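Local coordinates for pyruvate kinase 1 (Trypanosoma brucei brucei, PDB 4HYV), which catalyses the last step of glycolysis, in which the phosphoryl group of phosphoenolpyruvate passes to ADP to give pyruvate and ATP, at residues V25-P30 with V48-F53; F210-R215 with I237-N242; I259-G264 with K291-A296; T297-S302 with Q345-I350. All coordinates share one frame; numbering follows the deposited sequence.

Interaction 1 (V25-P30 with V48-F53). With K (potassium ion), chain D; PEP (phosphoenolpyruvate), chain E.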
# COMPACT_ATOMS: atom_id res chain seq x y z
N VAL A 25 -1.57 -35.35 -5.81
CA VAL A 25 -2.38 -36.33 -6.54
C VAL A 25 -1.44 -37.26 -7.32
O VAL A 25 -0.60 -36.79 -8.08
CB VAL A 25 -3.32 -35.59 -7.54
CG1 VAL A 25 -4.23 -36.56 -8.29
CG2 VAL A 25 -4.16 -34.55 -6.79
N CYS A 26 -1.58 -38.58 -7.11
CA CYS A 26 -0.75 -39.56 -7.85
C CYS A 26 -1.59 -40.43 -8.80
O CYS A 26 -2.58 -41.04 -8.37
CB CYS A 26 0.02 -40.46 -6.90
SG CYS A 26 0.97 -39.58 -5.63
N THR A 27 -1.15 -40.56 -10.04
CA THR A 27 -1.73 -41.53 -10.96
C THR A 27 -1.26 -42.96 -10.70
O THR A 27 -0.06 -43.20 -10.53
CB THR A 27 -1.44 -41.18 -12.42
OG1 THR A 27 -1.78 -39.82 -12.63
CG2 THR A 27 -2.29 -42.07 -13.37
N ILE A 28 -2.22 -43.89 -10.58
CA ILE A 28 -1.93 -45.31 -10.34
C ILE A 28 -1.68 -46.09 -11.64
O ILE A 28 -2.36 -45.88 -12.65
CB ILE A 28 -3.04 -46.01 -9.50
CG1 ILE A 28 -3.46 -45.11 -8.31
CG2 ILE A 28 -2.54 -47.37 -8.99
CD1 ILE A 28 -2.29 -44.72 -7.43
N GLY A 29 -0.64 -46.91 -11.63
CA GLY A 29 -0.37 -47.83 -12.74
C GLY A 29 0.32 -49.08 -12.22
O GLY A 29 0.21 -49.40 -11.04
N PRO A 30 1.07 -49.78 -13.09
CA PRO A 30 1.72 -51.04 -12.68
C PRO A 30 2.75 -50.85 -11.55
O PRO A 30 2.82 -51.67 -10.65
CB PRO A 30 2.42 -51.53 -13.98
CG PRO A 30 2.13 -50.49 -15.03
CD PRO A 30 0.95 -49.68 -14.55
N VAL A 48 -4.58 -38.16 -2.98
CA VAL A 48 -5.62 -38.57 -3.93
C VAL A 48 -5.02 -39.51 -4.95
O VAL A 48 -3.95 -39.25 -5.49
CB VAL A 48 -6.22 -37.35 -4.68
CG1 VAL A 48 -7.22 -37.80 -5.74
CG2 VAL A 48 -6.87 -36.38 -3.69
N ALA A 49 -5.72 -40.62 -5.19
CA ALA A 49 -5.31 -41.58 -6.19
C ALA A 49 -6.10 -41.33 -7.46
O ALA A 49 -7.34 -41.25 -7.44
CB ALA A 49 -5.55 -43.02 -5.69
N ARG A 50 -5.40 -41.15 -8.55
CA ARG A 50 -6.09 -40.87 -9.84
C ARG A 50 -6.08 -42.10 -10.72
O ARG A 50 -5.04 -42.76 -10.89
CB ARG A 50 -5.41 -39.70 -10.56
CG ARG A 50 -5.66 -39.61 -12.04
CD ARG A 50 -4.78 -38.52 -12.65
NE ARG A 50 -5.10 -38.26 -14.05
CZ ARG A 50 -4.31 -38.59 -15.09
NH1 ARG A 50 -3.11 -39.12 -14.89
NH2 ARG A 50 -4.71 -38.30 -16.34
N MET A 51 -7.26 -42.49 -11.19
CA MET A 51 -7.35 -43.55 -12.18
C MET A 51 -7.54 -42.96 -13.55
O MET A 51 -8.51 -42.25 -13.80
CB MET A 51 -8.50 -44.51 -11.87
CG MET A 51 -8.49 -45.03 -10.45
SD MET A 51 -10.00 -45.94 -10.05
CE MET A 51 -11.26 -44.66 -10.26
N ASN A 52 -6.67 -43.32 -14.47
CA ASN A 52 -6.70 -42.73 -15.77
C ASN A 52 -7.42 -43.63 -16.76
O ASN A 52 -6.87 -44.63 -17.23
CB ASN A 52 -5.30 -42.44 -16.25
CG ASN A 52 -5.29 -41.81 -17.62
OD1 ASN A 52 -6.34 -41.40 -18.14
ND2 ASN A 52 -4.12 -41.74 -18.22
N PHE A 53 -8.67 -43.31 -17.04
CA PHE A 53 -9.53 -44.19 -17.81
C PHE A 53 -9.27 -44.08 -19.32
O PHE A 53 -10.04 -44.59 -20.15
CB PHE A 53 -11.00 -43.91 -17.49
CG PHE A 53 -11.52 -44.67 -16.30
CD1 PHE A 53 -10.85 -44.62 -15.08
CD2 PHE A 53 -12.63 -45.51 -16.42
CE1 PHE A 53 -11.34 -45.30 -13.97
CE2 PHE A 53 -13.12 -46.21 -15.32
CZ PHE A 53 -12.50 -46.08 -14.09
K K D . -7.43 -39.25 -19.26
C1 PEP E . -2.97 -33.44 -19.34
O1 PEP E . -3.19 -33.47 -20.59
O2' PEP E . -2.15 -32.61 -18.85
C2 PEP E . -3.63 -34.47 -18.43
C3 PEP E . -3.57 -34.28 -16.90
O2 PEP E . -4.56 -35.30 -18.97
P PEP E . -4.11 -36.73 -19.76
O1P PEP E . -5.15 -37.69 -19.10
O2P PEP E . -3.87 -36.36 -21.17
O3P PEP E . -2.76 -37.21 -19.11
O HOH W 1 -4.93 -45.56 -13.62
O HOH W 2 -7.90 -37.93 -21.72
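C26 is gripped on both its polar backbone atoms by the strand beside it: its N donates to V48 O at 2.9 Å and its O accepts from R50 N at 2.8 Å. I28 N continues the ladder on R50 O at 3.1 Å, and a water bridges I28 O and N52 N where the two strands part. Such a parallel ladder is what a beta-alpha-beta unit produces; here helix 35-44 links the first two strands of the TIM barrel, and T27, R50 and N52 stand at the catalytic end.

Among side chains the polar pair is T27 with R50. An extended R50 chain, with chi1 at 159° putting CG opposite the backbone N, sets the guanidinium beside the T27 hydroxyl. NH1 gives T27 OG1 a 2.7 Å hydrogen bond lying in the guanidinium plane, while R50 NH2 stands 2.9 Å from the phosphate oxygen O1P of phosphoenolpyruvate. D84 takes NE in a salt bridge, which should help fix the group's rotation.

N52 OD1 binds the potassium ion at 2.7 Å, with O1P, S54, D84 and T85 among its other ligands. Apolar contacts flank the ladder: V25 beside V48, and I28 CG1 against A49 CB at 3.9 Å.

Interaction 2 (F210-R215 with I237-N242). With MG (magnesium ion), chain C; PEP (phosphoenolpyruvate), chain E.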
# COMPACT_ATOMS: atom_id res chain seq x y z
N PHE A 210 -12.18 -36.18 -12.76
CA PHE A 210 -11.34 -35.25 -13.54
C PHE A 210 -11.80 -35.34 -15.01
O PHE A 210 -11.54 -36.35 -15.71
CB PHE A 210 -9.85 -35.63 -13.45
CG PHE A 210 -9.28 -35.62 -12.04
CD1 PHE A 210 -9.93 -34.98 -10.99
CD2 PHE A 210 -8.00 -36.13 -11.80
CE1 PHE A 210 -9.35 -34.91 -9.73
CE2 PHE A 210 -7.42 -36.07 -10.53
CZ PHE A 210 -8.08 -35.42 -9.50
N ALA A 211 -12.50 -34.31 -15.47
CA ALA A 211 -13.23 -34.40 -16.74
C ALA A 211 -12.38 -33.84 -17.87
O ALA A 211 -12.08 -32.65 -17.90
CB ALA A 211 -14.56 -33.65 -16.66
N SER A 212 -11.92 -34.71 -18.77
CA SER A 212 -10.98 -34.31 -19.77
C SER A 212 -11.62 -33.38 -20.82
O SER A 212 -12.82 -33.51 -21.16
CB SER A 212 -10.35 -35.54 -20.43
OG SER A 212 -9.71 -36.36 -19.48
N PHE A 213 -10.82 -32.43 -21.31
CA PHE A 213 -11.19 -31.60 -22.47
C PHE A 213 -12.43 -30.76 -22.31
O PHE A 213 -13.08 -30.41 -23.29
CB PHE A 213 -11.28 -32.44 -23.76
CG PHE A 213 -9.97 -33.11 -24.13
CD1 PHE A 213 -8.91 -32.37 -24.64
CD2 PHE A 213 -9.78 -34.50 -23.88
CE1 PHE A 213 -7.67 -32.98 -24.90
CE2 PHE A 213 -8.55 -35.10 -24.15
CZ PHE A 213 -7.49 -34.34 -24.65
N ILE A 214 -12.74 -30.36 -21.08
CA ILE A 214 -13.91 -29.50 -20.89
C ILE A 214 -13.72 -28.18 -21.65
O ILE A 214 -12.67 -27.54 -21.54
CB ILE A 214 -14.18 -29.23 -19.42
CG1 ILE A 214 -14.68 -30.50 -18.72
CG2 ILE A 214 -15.18 -28.10 -19.29
CD1 ILE A 214 -15.99 -31.04 -19.29
N ARG A 215 -14.72 -27.80 -22.43
CA ARG A 215 -14.61 -26.61 -23.29
C ARG A 215 -15.60 -25.53 -22.91
O ARG A 215 -15.39 -24.35 -23.22
CB ARG A 215 -14.81 -26.99 -24.75
CG ARG A 215 -13.58 -27.62 -25.38
CD ARG A 215 -13.68 -27.70 -26.90
NE ARG A 215 -14.52 -28.81 -27.33
CZ ARG A 215 -15.40 -28.75 -28.33
NH1 ARG A 215 -15.56 -27.63 -29.03
NH2 ARG A 215 -16.13 -29.82 -28.64
N ILE A 237 -14.07 -31.91 -11.33
CA ILE A 237 -12.90 -31.11 -11.57
C ILE A 237 -12.68 -31.04 -13.09
O ILE A 237 -12.39 -32.07 -13.74
CB ILE A 237 -11.67 -31.74 -10.87
CG1 ILE A 237 -11.97 -32.05 -9.40
CG2 ILE A 237 -10.41 -30.88 -11.06
CD1 ILE A 237 -12.14 -30.84 -8.53
N SER A 238 -12.87 -29.87 -13.67
CA SER A 238 -12.77 -29.73 -15.12
C SER A 238 -11.33 -29.55 -15.54
O SER A 238 -10.59 -28.73 -14.98
CB SER A 238 -13.60 -28.52 -15.59
OG SER A 238 -14.97 -28.78 -15.40
N LYS A 239 -10.90 -30.34 -16.52
CA LYS A 239 -9.52 -30.24 -16.96
C LYS A 239 -9.45 -29.23 -18.12
O LYS A 239 -10.21 -29.34 -19.08
CB LYS A 239 -9.02 -31.61 -17.41
CG LYS A 239 -8.85 -32.59 -16.26
CD LYS A 239 -8.76 -34.03 -16.77
CE LYS A 239 -7.59 -34.23 -17.72
NZ LYS A 239 -7.42 -35.69 -18.04
N ILE A 240 -8.63 -28.19 -17.97
CA ILE A 240 -8.47 -27.19 -19.04
C ILE A 240 -7.25 -27.56 -19.86
O ILE A 240 -6.14 -27.67 -19.33
CB ILE A 240 -8.24 -25.79 -18.47
CG1 ILE A 240 -9.38 -25.44 -17.51
CG2 ILE A 240 -8.11 -24.78 -19.59
CD1 ILE A 240 -10.74 -25.40 -18.18
N GLU A 241 -7.50 -27.98 -21.09
CA GLU A 241 -6.46 -28.50 -21.92
C GLU A 241 -6.71 -28.22 -23.38
O GLU A 241 -6.02 -28.76 -24.24
CB GLU A 241 -6.21 -30.00 -21.66
CG GLU A 241 -7.45 -30.85 -21.52
CD GLU A 241 -7.10 -32.29 -21.19
OE1 GLU A 241 -5.91 -32.68 -21.32
OE2 GLU A 241 -8.04 -33.05 -20.82
N ASN A 242 -7.51 -27.20 -23.65
CA ASN A 242 -7.50 -26.61 -24.98
C ASN A 242 -7.85 -25.13 -24.98
O ASN A 242 -8.15 -24.52 -23.94
CB ASN A 242 -8.45 -27.36 -25.91
CG ASN A 242 -9.82 -27.53 -25.31
OD1 ASN A 242 -10.31 -26.63 -24.63
ND2 ASN A 242 -10.36 -28.72 -25.41
MG MG C . -4.89 -34.53 -21.38
C1 PEP E . -2.97 -33.44 -19.34
O1 PEP E . -3.19 -33.47 -20.59
O2' PEP E . -2.15 -32.61 -18.85
C2 PEP E . -3.63 -34.47 -18.43
C3 PEP E . -3.57 -34.28 -16.90
O2 PEP E . -4.56 -35.30 -18.97
P PEP E . -4.11 -36.73 -19.76
O1P PEP E . -5.15 -37.69 -19.10
O2P PEP E . -3.87 -36.36 -21.17
O3P PEP E . -2.76 -37.21 -19.11
O HOH W 3 -10.16 -28.09 -22.07
O HOH W 4 -6.76 -35.29 -21.11
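The backbones of F210-A211 and I237-S238 pair as parallel strands, A211 N donating to I237 O at 2.8 Å and A211 O accepting from K239 N, before a type II turn from A211 to I214 leads residues 210-215 out of the strand. Both belong to the TIM barrel, joined through helix 217-227 as a beta-alpha-beta unit, and their C-terminal ends carry part of the substrate and metal site. F210 lies alongside I237 on the inner side of the sheet.

K239 bends at chi3 (60°), bringing NZ to S212 OG at 2.8 Å and to the bridging oxygen O2 of phosphoenolpyruvate at 3.0 Å. A salt bridge to D84 adds a further partner to the ammonium, and S212 OG is also bonded to T85 O.

The two oxygens of E241 have different partners. OE2 accepts from F213 N at 2.9 Å, on the anti side, and takes a hydrogen bond from a water that also binds the magnesium ion. The F213 ring stacks on this carboxylate with planes 7° apart, OE2 lying over the ring centre. Further out, the R215 aliphatic chain crosses N242, whose OD1 caps helix 243-247 at G245 N. The other carboxylate oxygen, E241 OE1, coordinates the magnesium ion at 2.1 Å.

Interaction 3 (I259-G264 with K291-A296). With PEP (phosphoenolpyruvate), chain E.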
# COMPACT_ATOMS: atom_id res chain seq x y z
N ILE A 259 -10.86 -27.21 -10.78
CA ILE A 259 -10.21 -27.15 -12.07
C ILE A 259 -8.86 -27.89 -12.02
O ILE A 259 -8.11 -27.80 -11.01
CB ILE A 259 -9.93 -25.68 -12.46
CG1 ILE A 259 -11.23 -24.91 -12.66
CG2 ILE A 259 -9.02 -25.62 -13.69
CD1 ILE A 259 -12.09 -25.44 -13.80
N MET A 260 -8.50 -28.50 -13.14
CA MET A 260 -7.14 -28.95 -13.35
C MET A 260 -6.52 -28.20 -14.51
O MET A 260 -7.10 -28.15 -15.59
CB MET A 260 -7.10 -30.44 -13.66
CG MET A 260 -5.70 -31.02 -13.61
SD MET A 260 -5.58 -32.60 -14.43
CE MET A 260 -6.30 -33.65 -13.16
N VAL A 261 -5.35 -27.61 -14.29
CA VAL A 261 -4.56 -27.11 -15.42
C VAL A 261 -3.83 -28.28 -16.06
O VAL A 261 -2.82 -28.76 -15.53
CB VAL A 261 -3.51 -26.05 -15.00
CG1 VAL A 261 -2.93 -25.40 -16.25
CG2 VAL A 261 -4.15 -25.02 -14.07
N ALA A 262 -4.40 -28.79 -17.15
CA ALA A 262 -3.97 -30.07 -17.68
C ALA A 262 -2.88 -29.82 -18.73
O ALA A 262 -3.18 -29.72 -19.93
CB ALA A 262 -5.16 -30.81 -18.30
N ARG A 263 -1.65 -29.59 -18.26
CA ARG A 263 -0.66 -28.88 -19.04
C ARG A 263 -0.18 -29.72 -20.24
O ARG A 263 0.33 -29.17 -21.20
CB ARG A 263 0.53 -28.45 -18.15
CG ARG A 263 0.17 -27.33 -17.14
CD ARG A 263 1.42 -26.83 -16.42
NE ARG A 263 2.23 -27.92 -15.89
CZ ARG A 263 3.38 -27.74 -15.25
NH1 ARG A 263 3.79 -26.51 -14.99
NH2 ARG A 263 4.12 -28.80 -14.86
N GLY A 264 -0.38 -31.04 -20.18
CA GLY A 264 0.09 -31.95 -21.23
C GLY A 264 -0.62 -31.69 -22.56
O GLY A 264 -0.03 -31.14 -23.49
N LYS A 291 -12.23 -22.16 -5.13
CA LYS A 291 -12.36 -23.51 -5.59
C LYS A 291 -11.00 -24.15 -5.81
O LYS A 291 -10.09 -23.52 -6.37
CB LYS A 291 -13.16 -23.56 -6.88
CG LYS A 291 -14.63 -23.16 -6.65
CD LYS A 291 -15.46 -23.39 -7.91
CE LYS A 291 -16.93 -23.25 -7.60
NZ LYS A 291 -17.70 -23.15 -8.87
N PRO A 292 -10.90 -25.44 -5.46
CA PRO A 292 -9.68 -26.25 -5.56
C PRO A 292 -9.11 -26.22 -6.98
O PRO A 292 -9.86 -26.29 -7.97
CB PRO A 292 -10.16 -27.69 -5.26
CG PRO A 292 -11.54 -27.57 -4.75
CD PRO A 292 -12.08 -26.21 -5.03
N VAL A 293 -7.79 -26.12 -7.08
CA VAL A 293 -7.16 -26.12 -8.35
C VAL A 293 -5.90 -27.01 -8.33
O VAL A 293 -5.09 -26.98 -7.39
CB VAL A 293 -6.86 -24.69 -8.86
CG1 VAL A 293 -5.79 -24.03 -7.99
CG2 VAL A 293 -6.39 -24.73 -10.35
N ILE A 294 -5.78 -27.85 -9.36
CA ILE A 294 -4.66 -28.81 -9.46
C ILE A 294 -3.78 -28.45 -10.65
O ILE A 294 -4.28 -28.21 -11.74
CB ILE A 294 -5.20 -30.21 -9.71
CG1 ILE A 294 -6.31 -30.53 -8.72
CG2 ILE A 294 -4.09 -31.24 -9.66
CD1 ILE A 294 -7.05 -31.83 -9.05
N CYS A 295 -2.48 -28.33 -10.40
CA CYS A 295 -1.52 -28.22 -11.46
C CYS A 295 -0.98 -29.63 -11.87
O CYS A 295 -0.54 -30.39 -11.02
CB CYS A 295 -0.38 -27.33 -11.02
SG CYS A 295 0.74 -26.99 -12.37
N ALA A 296 -1.00 -29.93 -13.17
CA ALA A 296 -0.70 -31.28 -13.65
C ALA A 296 0.35 -31.32 -14.76
O ALA A 296 0.44 -30.42 -15.57
CB ALA A 296 -1.97 -32.00 -14.08
C1 PEP E . -2.97 -33.44 -19.34
O1 PEP E . -3.19 -33.47 -20.59
O2' PEP E . -2.15 -32.61 -18.85
C2 PEP E . -3.63 -34.47 -18.43
C3 PEP E . -3.57 -34.28 -16.90
O2 PEP E . -4.56 -35.30 -18.97
P PEP E . -4.11 -36.73 -19.76
O1P PEP E . -5.15 -37.69 -19.10
O2P PEP E . -3.87 -36.36 -21.17
O3P PEP E . -2.76 -37.21 -19.11
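M260 lays its thioether against A296, its SD 3.7 Å from A296 CB. With CG anti to the backbone N (chi1 -168°), the methionine first passes I294, where CG lies 4.0 Å from I294 CB, and then places its sulfur beside the substrate. SD is 3.6 Å from C3 of phosphoenolpyruvate, so M260 and A296 together form an apolar wall beside the methylene carbon.

V261 N meets I294 O at 2.8 Å, I294 N meets I259 O, and A296 N meets V261 O, in the parallel register of the sixth and seventh strands of the TIM barrel. On the other side of the sheet V293 stands next to I259 and V261, facing helix 275-289.

R263 begins the helix that follows its strand and folds back over the neighbouring one. C295 SG sits over one face of the guanidinium, offset toward its rim, 3.8 Å above the plane. NE donates to A296 O at 3.1 Å from above the carbonyl plane, 44° out of it. The outer end of R263 is held by a salt bridge to D316, and R263 O accepts a hydrogen bond from R311 of the second subunit.

Interaction 4 (T297-S302 with Q345-I350). With PEP (phosphoenolpyruvate), chain E.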
# COMPACT_ATOMS: atom_id res chain seq x y z
N THR A 297 1.14 -32.40 -14.75
CA THR A 297 1.74 -33.01 -15.94
C THR A 297 3.21 -32.58 -16.16
O THR A 297 3.52 -31.39 -16.21
CB THR A 297 0.93 -32.81 -17.24
OG1 THR A 297 -0.38 -33.42 -17.11
CG2 THR A 297 1.71 -33.44 -18.43
N GLN A 298 4.08 -33.58 -16.18
CA GLN A 298 5.52 -33.38 -16.35
C GLN A 298 6.19 -32.54 -15.26
O GLN A 298 7.27 -31.99 -15.48
CB GLN A 298 5.84 -32.82 -17.73
CG GLN A 298 5.51 -33.76 -18.88
CD GLN A 298 6.03 -33.23 -20.21
OE1 GLN A 298 6.04 -32.00 -20.45
NE2 GLN A 298 6.61 -34.11 -21.00
N MET A 299 5.62 -32.51 -14.06
CA MET A 299 6.23 -31.73 -12.97
C MET A 299 7.58 -32.26 -12.51
O MET A 299 8.47 -31.50 -12.17
CB MET A 299 5.26 -31.58 -11.80
CG MET A 299 3.91 -31.02 -12.26
SD MET A 299 2.98 -30.22 -10.95
CE MET A 299 3.82 -28.63 -10.85
N LEU A 300 7.71 -33.59 -12.46
CA LEU A 300 8.94 -34.24 -12.02
C LEU A 300 9.31 -35.33 -13.03
O LEU A 300 9.72 -36.44 -12.67
CB LEU A 300 8.79 -34.83 -10.58
CG LEU A 300 8.61 -33.83 -9.42
CD1 LEU A 300 8.49 -34.51 -8.06
CD2 LEU A 300 9.77 -32.84 -9.38
N GLU A 301 9.10 -35.01 -14.31
CA GLU A 301 9.03 -35.99 -15.35
C GLU A 301 10.26 -36.91 -15.35
O GLU A 301 10.12 -38.14 -15.35
CB GLU A 301 8.94 -35.30 -16.70
CG GLU A 301 8.98 -36.25 -17.90
CD GLU A 301 7.62 -36.84 -18.20
OE1 GLU A 301 7.40 -37.26 -19.36
OE2 GLU A 301 6.76 -36.82 -17.30
N SER A 302 11.45 -36.32 -15.33
CA SER A 302 12.68 -37.10 -15.39
C SER A 302 12.78 -38.18 -14.30
O SER A 302 13.54 -39.13 -14.46
CB SER A 302 13.93 -36.19 -15.35
OG SER A 302 14.20 -35.75 -14.03
N GLN A 345 8.07 -38.13 -2.46
CA GLN A 345 8.76 -37.57 -1.31
C GLN A 345 9.44 -36.24 -1.65
O GLN A 345 9.44 -35.32 -0.83
CB GLN A 345 9.77 -38.58 -0.74
CG GLN A 345 9.13 -39.67 0.15
CD GLN A 345 9.95 -40.94 0.22
OE1 GLN A 345 11.15 -40.93 -0.04
NE2 GLN A 345 9.29 -42.06 0.52
N TYR A 346 10.11 -36.20 -2.81
CA TYR A 346 10.64 -34.96 -3.35
C TYR A 346 9.52 -33.92 -3.50
O TYR A 346 9.68 -32.79 -3.11
CB TYR A 346 11.29 -35.19 -4.73
CG TYR A 346 12.76 -35.39 -4.68
CD1 TYR A 346 13.63 -34.31 -4.59
CD2 TYR A 346 13.30 -36.68 -4.71
CE1 TYR A 346 15.00 -34.51 -4.59
CE2 TYR A 346 14.67 -36.88 -4.60
CZ TYR A 346 15.51 -35.80 -4.55
OH TYR A 346 16.87 -36.02 -4.52
N MET A 347 8.38 -34.34 -4.06
CA MET A 347 7.33 -33.39 -4.31
C MET A 347 6.88 -32.79 -2.97
O MET A 347 6.67 -31.58 -2.85
CB MET A 347 6.16 -34.06 -5.01
CG MET A 347 5.08 -33.09 -5.46
SD MET A 347 4.01 -33.82 -6.71
CE MET A 347 4.63 -33.03 -8.21
N ALA A 348 6.77 -33.64 -1.95
CA ALA A 348 6.33 -33.19 -0.62
C ALA A 348 7.31 -32.18 -0.03
O ALA A 348 6.91 -31.13 0.46
CB ALA A 348 6.16 -34.38 0.31
N ARG A 349 8.61 -32.47 -0.14
CA ARG A 349 9.64 -31.59 0.40
C ARG A 349 9.65 -30.27 -0.33
O ARG A 349 9.89 -29.24 0.27
CB ARG A 349 11.03 -32.24 0.30
CG ARG A 349 11.21 -33.45 1.22
CD ARG A 349 12.68 -33.68 1.60
NE ARG A 349 13.46 -34.10 0.44
CZ ARG A 349 13.42 -35.34 -0.10
NH1 ARG A 349 14.16 -35.62 -1.17
NH2 ARG A 349 12.69 -36.30 0.45
N ILE A 350 9.44 -30.31 -1.65
CA ILE A 350 9.45 -29.09 -2.42
C ILE A 350 8.23 -28.21 -2.05
O ILE A 350 8.38 -27.01 -1.86
CB ILE A 350 9.43 -29.38 -3.95
CG1 ILE A 350 10.69 -30.17 -4.38
CG2 ILE A 350 9.37 -28.09 -4.75
CD1 ILE A 350 10.51 -30.84 -5.74
C1 PEP E . -2.97 -33.44 -19.34
O1 PEP E . -3.19 -33.47 -20.59
O2' PEP E . -2.15 -32.61 -18.85
C2 PEP E . -3.63 -34.47 -18.43
C3 PEP E . -3.57 -34.28 -16.90
O2 PEP E . -4.56 -35.30 -18.97
P PEP E . -4.11 -36.73 -19.76
O1P PEP E . -5.15 -37.69 -19.10
O2P PEP E . -3.87 -36.36 -21.17
O3P PEP E . -2.76 -37.21 -19.11
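This is a small, wholly apolar contact between a loop and a helix in the outer part of the TIM barrel: M299 and L300, in the loop after strand 293-296, meet one side of helix 340-356, which follows the eighth strand. L300 carries most of it. Its CD1 settles against M347 CB at 3.9 Å and more loosely against Y346 CB at 4.4 Å, while its other methyl, CD2, turns to I350 CD1 at 4.2 Å. The leucine fork therefore straddles residues 346, 347 and 350, adjacent positions on one flank of the helix.

M347 answers from the helix. Its CG is anti to the backbone N (chi1 -173°), and the chain then bends at chi3, which carries CE to the loop. Strands 23-27 and 327-330 also adjoin M347, through I24, V328 and L330, so the methionine packs against both loop and barrel wall. M299 is likewise buried, against V328 of strand 327-330 and A320 of helix 311-323.

The same loop begins at the substrate. T297 OG1 donates a 2.6 Å hydrogen bond to the carboxylate oxygen O2' of phosphoenolpyruvate, a doubtful length because O2' is less surely placed, and Q298 OE1 accepts one from R311 N of the second subunit. Two residues, Q298 and M299, lie between T297 and L300. M347 CE touches M299 CB at 3.9 Å.

Overall arrangement
From the N terminus, interaction 1 closes the first beta-alpha-beta unit of the barrel, interaction 2 the fourth and interaction 3 the sixth; interaction 4 spans the eighth strand to reach helix 340-356. The four follow in series, none nested or crossed. Interactions 2 and 3 are neighbours in the sheet, S238 O and I240 N being hydrogen-bonded to M260 N and O across strands 235-240 and 258-262. V25 of interaction 1 meets F210 of interaction 2 across the barrel interior, and R263 NH2 of interaction 3 is hydrogen-bonded to T297 O of interaction 4. All four converge on phosphoenolpyruvate, while interactions 3 and 4 also border the second subunit, so active site and subunit interface lie close together.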